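Local atomic coordinates of acyl-homoserine-lactone synthase (Pseudomonas aeruginosa, PDB entry 1RO5), a protein that catalyses the synthesis of the quorum-sensing signal N-(3-oxododecanoyl)homoserine lactone from a fatty acyl-acyl carrier protein and S-adenosyl-L-methionine. Residues A[47-52]-A[81-86]; A[5-8]-A[13-16]. All coordinates share one frame; numbering follows the deposited sequence.

Contact 1: residues A[47-52]-A[81-86]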
loop_
_atom_site.group_PDB
_atom_site.type_symbol
_atom_site.label_atom_id
_atom_site.label_comp_id
_atom_site.label_asym_id
_atom_site.label_seq_id
_atom_site.Cartn_x
_atom_site.Cartn_y
_atom_site.Cartn_z
ATOM N N ASP A 47 7.062 -8.036 -10.138
ATOM C CA ASP A 47 6.650 -9.452 -10.123
ATOM C C ASP A 47 5.375 -9.659 -11.009
ATOM O O ASP A 47 4.879 -8.726 -11.721
ATOM C CB ASP A 47 6.431 -9.877 -8.668
ATOM C CG ASP A 47 5.392 -9.003 -7.916
ATOM O OD1 ASP A 47 4.511 -8.336 -8.568
ATOM O OD2 ASP A 47 5.255 -9.076 -6.659
ATOM N N GLY A 48 4.821 -10.825 -10.975
ATOM C CA GLY A 48 3.750 -11.164 -11.884
ATOM C C GLY A 48 2.469 -10.363 -11.555
ATOM O O GLY A 48 1.645 -10.125 -12.455
ATOM N N TYR A 49 2.291 -9.919 -10.299
ATOM C CA TYR A 49 1.160 -9.057 -9.951
ATOM C C TYR A 49 1.211 -7.754 -10.727
ATOM O O TYR A 49 0.205 -7.159 -10.943
ATOM C CB TYR A 49 1.138 -8.764 -8.435
ATOM C CG TYR A 49 0.914 -10.044 -7.580
ATOM C CD1 TYR A 49 1.946 -10.618 -6.850
ATOM C CD2 TYR A 49 -0.347 -10.579 -7.464
ATOM C CE1 TYR A 49 1.743 -11.773 -6.103
ATOM C CE2 TYR A 49 -0.607 -11.729 -6.663
ATOM C CZ TYR A 49 0.430 -12.323 -6.026
ATOM O OH TYR A 49 0.153 -13.416 -5.205
ATOM N N ASP A 50 2.396 -7.270 -11.106
ATOM C CA ASP A 50 2.511 -6.051 -11.845
ATOM C C ASP A 50 1.933 -6.234 -13.275
ATOM O O ASP A 50 1.682 -5.287 -13.987
ATOM C CB ASP A 50 4.031 -5.551 -11.854
ATOM C CG ASP A 50 4.469 -5.176 -10.488
ATOM O OD1 ASP A 50 3.859 -4.247 -9.849
ATOM O OD2 ASP A 50 5.412 -5.705 -9.921
ATOM N N ALA A 51 1.715 -7.444 -13.677
ATOM C CA ALA A 51 1.234 -7.716 -15.007
ATOM C C ALA A 51 -0.262 -7.985 -14.875
ATOM O O ALA A 51 -0.955 -8.328 -15.893
ATOM C CB ALA A 51 1.990 -8.961 -15.598
ATOM N N LEU A 52 -0.830 -7.751 -13.678
ATOM C CA LEU A 52 -2.272 -8.047 -13.503
ATOM C C LEU A 52 -3.077 -6.805 -13.340
ATOM O O LEU A 52 -4.041 -6.752 -12.566
ATOM C CB LEU A 52 -2.484 -8.931 -12.304
ATOM C CG LEU A 52 -1.934 -10.355 -12.493
ATOM C CD1 LEU A 52 -2.142 -10.896 -11.146
ATOM C CD2 LEU A 52 -2.715 -11.053 -13.468
ATOM N N LYS A 81 -4.050 -13.473 -0.817
ATOM C CA LYS A 81 -4.768 -14.677 -1.241
ATOM C C LYS A 81 -3.802 -15.623 -1.881
ATOM O O LYS A 81 -3.910 -16.840 -1.656
ATOM C CB LYS A 81 -5.882 -14.347 -2.232
ATOM C CG LYS A 81 -6.730 -15.556 -2.679
ATOM C CD LYS A 81 -7.582 -15.520 -3.970
ATOM C CE LYS A 81 -8.973 -14.954 -3.873
ATOM N NZ LYS A 81 -9.227 -13.966 -5.084
ATOM N N ASN A 82 -2.826 -15.108 -2.661
ATOM C CA ASN A 82 -2.070 -16.042 -3.471
ATOM C C ASN A 82 -0.628 -16.139 -3.140
ATOM O O ASN A 82 0.020 -16.910 -3.804
ATOM C CB ASN A 82 -2.233 -15.709 -4.954
ATOM C CG ASN A 82 -3.677 -15.788 -5.412
ATOM O OD1 ASN A 82 -4.378 -14.764 -5.619
ATOM N ND2 ASN A 82 -4.168 -16.987 -5.485
ATOM N N THR A 83 -0.091 -15.314 -2.241
ATOM C CA THR A 83 1.282 -15.438 -1.866
ATOM C C THR A 83 1.361 -15.679 -0.324
ATOM O O THR A 83 2.253 -16.397 0.191
ATOM C CB THR A 83 2.100 -14.087 -2.293
ATOM O OG1 THR A 83 2.183 -13.977 -3.755
ATOM C CG2 THR A 83 3.536 -14.149 -1.853
ATOM N N PHE A 84 0.438 -15.098 0.421
ATOM C CA PHE A 84 0.585 -15.210 1.828
ATOM C C PHE A 84 -0.679 -15.812 2.459
ATOM O O PHE A 84 -1.067 -15.350 3.520
ATOM C CB PHE A 84 0.894 -13.891 2.516
ATOM C CG PHE A 84 2.110 -13.196 1.992
ATOM C CD1 PHE A 84 1.973 -12.015 1.227
ATOM C CD2 PHE A 84 3.405 -13.665 2.287
ATOM C CE1 PHE A 84 3.109 -11.334 0.754
ATOM C CE2 PHE A 84 4.512 -13.013 1.804
ATOM C CZ PHE A 84 4.362 -11.803 1.038
ATOM N N PRO A 85 -1.204 -16.901 1.924
ATOM C CA PRO A 85 -2.494 -17.402 2.433
ATOM C C PRO A 85 -2.436 -17.833 3.928
ATOM O O PRO A 85 -3.422 -17.677 4.560
ATOM C CB PRO A 85 -2.853 -18.576 1.496
ATOM C CG PRO A 85 -1.632 -18.793 0.630
ATOM C CD PRO A 85 -0.601 -17.765 0.892
ATOM N N GLU A 86 -1.313 -18.270 4.481
ATOM C CA GLU A 86 -1.169 -18.609 5.933
ATOM C C GLU A 86 -1.684 -17.500 6.815
ATOM O O GLU A 86 -2.252 -17.738 7.891
ATOM C CB GLU A 86 0.318 -18.826 6.364
ATOM C CG GLU A 86 1.314 -19.220 5.281
ATOM C CD GLU A 86 1.751 -18.086 4.263
ATOM O OE1 GLU A 86 1.237 -18.141 3.106
ATOM O OE2 GLU A 86 2.663 -17.221 4.558
#
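Y49 and T83 join two segments at the protein surface through a single polar contact, showing how one long side chain can span backbones that stay well apart. The nearest CA atoms, those of Y49 and N82, are 10.1 Å from each other, and the tyrosine ring bridges most of that gap. OH of Y49 makes a hydrogen bond of 2.6 Å with OG1 of T83, either being a possible donor. OG1 of T83 lies at the edge of the ring, in its plane, 3.3 Å from CE1 of Y49. The threonine points OG1 this way because that atom is anti to its own carbonyl carbon (chi1 -68°), which sends CG2 of T83 over the centre of the F84 ring, 3.7 Å above its plane. Beside the bond, CB of N82 comes within 3.3 Å of the phenol OH of Y49. In the alpha-beta-alpha sandwich, the contact ties a 3-10 turn ahead of strand 55-61 to the point where the chain leaves helix 79-82. The turn is fixed at its base: the backbone N of D47 donates to OD2 of D50 at 2.9 Å, on the anti lone pair, while salt bridges to R26 and R70 engage the D50 carboxylate.

Contact 2: residues A[5-8]-A[13-16]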
loop_
_atom_site.group_PDB
_atom_site.type_symbol
_atom_site.label_atom_id
_atom_site.label_comp_id
_atom_site.label_asym_id
_atom_site.label_seq_id
_atom_site.Cartn_x
_atom_site.Cartn_y
_atom_site.Cartn_z
ATOM N N ILE A 5 3.741 15.958 -4.673
ATOM C CA ILE A 5 2.786 15.562 -5.712
ATOM C C ILE A 5 2.446 14.124 -5.408
ATOM O O ILE A 5 3.362 13.271 -5.169
ATOM C CB ILE A 5 3.441 15.654 -7.001
ATOM C CG1 ILE A 5 3.674 17.130 -7.332
ATOM C CG2 ILE A 5 2.591 15.103 -8.091
ATOM C CD1 ILE A 5 4.666 17.308 -8.567
ATOM N N VAL A 6 1.152 13.809 -5.417
ATOM C CA VAL A 6 0.727 12.415 -5.271
ATOM C C VAL A 6 0.006 11.988 -6.571
ATOM O O VAL A 6 -0.932 12.663 -6.961
ATOM C CB VAL A 6 -0.196 12.277 -4.103
ATOM C CG1 VAL A 6 -0.727 10.832 -3.988
ATOM C CG2 VAL A 6 0.491 12.624 -2.802
ATOM N N GLN A 7 0.428 10.927 -7.266
ATOM C CA GLN A 7 -0.380 10.367 -8.322
ATOM C C GLN A 7 -0.958 8.957 -8.068
ATOM O O GLN A 7 -0.281 8.056 -7.578
ATOM C CB GLN A 7 0.421 10.287 -9.618
ATOM C CG GLN A 7 1.354 11.436 -9.863
ATOM C CD GLN A 7 1.849 11.382 -11.268
ATOM O OE1 GLN A 7 1.135 10.863 -12.183
ATOM N NE2 GLN A 7 3.077 11.842 -11.466
ATOM N N ILE A 8 -2.204 8.772 -8.433
ATOM C CA ILE A 8 -2.826 7.510 -8.343
ATOM C C ILE A 8 -3.502 7.138 -9.653
ATOM O O ILE A 8 -4.334 7.893 -10.163
ATOM C CB ILE A 8 -3.788 7.485 -7.257
ATOM C CG1 ILE A 8 -3.194 8.079 -5.980
ATOM C CG2 ILE A 8 -4.157 6.012 -6.916
ATOM C CD1 ILE A 8 -4.111 7.919 -4.721
ATOM N N GLU A 13 -1.522 4.103 -17.105
ATOM C CA GLU A 13 -1.446 5.587 -17.005
ATOM C C GLU A 13 -0.053 6.215 -16.618
ATOM O O GLU A 13 0.069 7.436 -16.551
ATOM C CB GLU A 13 -2.540 6.174 -16.078
ATOM C CG GLU A 13 -4.017 5.640 -16.242
ATOM C CD GLU A 13 -4.923 6.317 -15.157
ATOM O OE1 GLU A 13 -4.652 7.536 -14.917
ATOM O OE2 GLU A 13 -5.863 5.718 -14.485
ATOM N N PHE A 14 1.001 5.432 -16.353
ATOM C CA PHE A 14 2.207 6.099 -15.876
ATOM C C PHE A 14 3.258 5.843 -16.915
ATOM O O PHE A 14 3.214 4.786 -17.567
ATOM C CB PHE A 14 2.782 5.534 -14.571
ATOM C CG PHE A 14 1.958 5.766 -13.360
ATOM C CD1 PHE A 14 1.019 4.846 -12.949
ATOM C CD2 PHE A 14 2.237 6.817 -12.506
ATOM C CE1 PHE A 14 0.303 4.995 -11.774
ATOM C CE2 PHE A 14 1.496 6.928 -11.272
ATOM C CZ PHE A 14 0.536 6.014 -10.954
ATOM N N ASP A 15 4.207 6.792 -17.004
ATOM C CA ASP A 15 5.261 6.881 -18.000
ATOM C C ASP A 15 6.241 5.799 -17.636
ATOM O O ASP A 15 6.647 5.723 -16.472
ATOM C CB ASP A 15 5.978 8.264 -17.888
ATOM C CG ASP A 15 4.989 9.467 -17.550
ATOM O OD1 ASP A 15 5.106 10.494 -18.315
ATOM O OD2 ASP A 15 4.081 9.498 -16.605
ATOM N N LYS A 16 6.645 4.991 -18.598
ATOM C CA LYS A 16 7.736 3.992 -18.430
ATOM C C LYS A 16 8.896 4.413 -17.537
ATOM O O LYS A 16 9.614 3.571 -17.000
ATOM C CB LYS A 16 8.329 3.482 -19.791
ATOM C CG LYS A 16 7.370 2.667 -20.803
ATOM C CD LYS A 16 6.605 1.537 -20.095
ATOM C CE LYS A 16 5.183 1.116 -20.688
ATOM N NZ LYS A 16 4.258 0.317 -19.641
#
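F14 and Q7 bury the most surface in this contact, which is made of van der Waals contacts, with no hydrogen bond between the two segments. It illustrates how a chain leaving an edge strand can fold back and lay an aromatic ring against the strand it has just left. The backbones keep their distance, with the CA atoms of Q7 and F14 9.1 Å apart, and the F14 ring reaches across much of the interval. CG of F14 stands anti to the carbonyl carbon (chi1 -68°), a setting that carries the far end of the ring towards the strand. There CE2 of F14 meets CB of Q7 at 3.9 Å, an oblique approach. CZ of F14 reaches past the side chain to the backbone, 4.0 Å from O of Q7 and 4.4 Å from C of I8. The glutamine runs past the phenylalanine in the opposite direction, extended beyond CG, its amide plane 32° from the ring plane. The amide end lies beside the ring as well, OE1 of Q7 being 4.1 Å from CE2 of F14, while NE2 hydrogen-bonds OE1 of Q60. I8 takes part through its backbone, since its CB points away from F14 and its side chain packs on M57 and Y131. Strand 5-10 pairs antiparallel with strand 55-61, whose Y56 and L58 also touch F14; L19 of helix 16-30 packs on F14, L18 meets Q7, and helix 118-133 borders V6 and I8.

Overall arrangement
The two contacts follow one another along the chain, 5-8 with 13-16 closing before 47-52 with 81-86 opens. Their centres are 22 Å apart, and their nearest atoms, about 8 Å apart, do not touch. Strand 55-61 and helix 16-30 border both: Y56 touches F14 of contact 2 and hydrogen-bonds D50, in the turn of contact 1 beside Y49, while helix 16-30 packs on F14 and supplies R26 to D50. Both contacts lie towards the periphery, centred 14 and 15 Å from the centre of the chain. The zinc ion is held by the N-terminal residues G1, S2 and H3, and the side chain of Q7 in contact 2 lies about 12 Å from it.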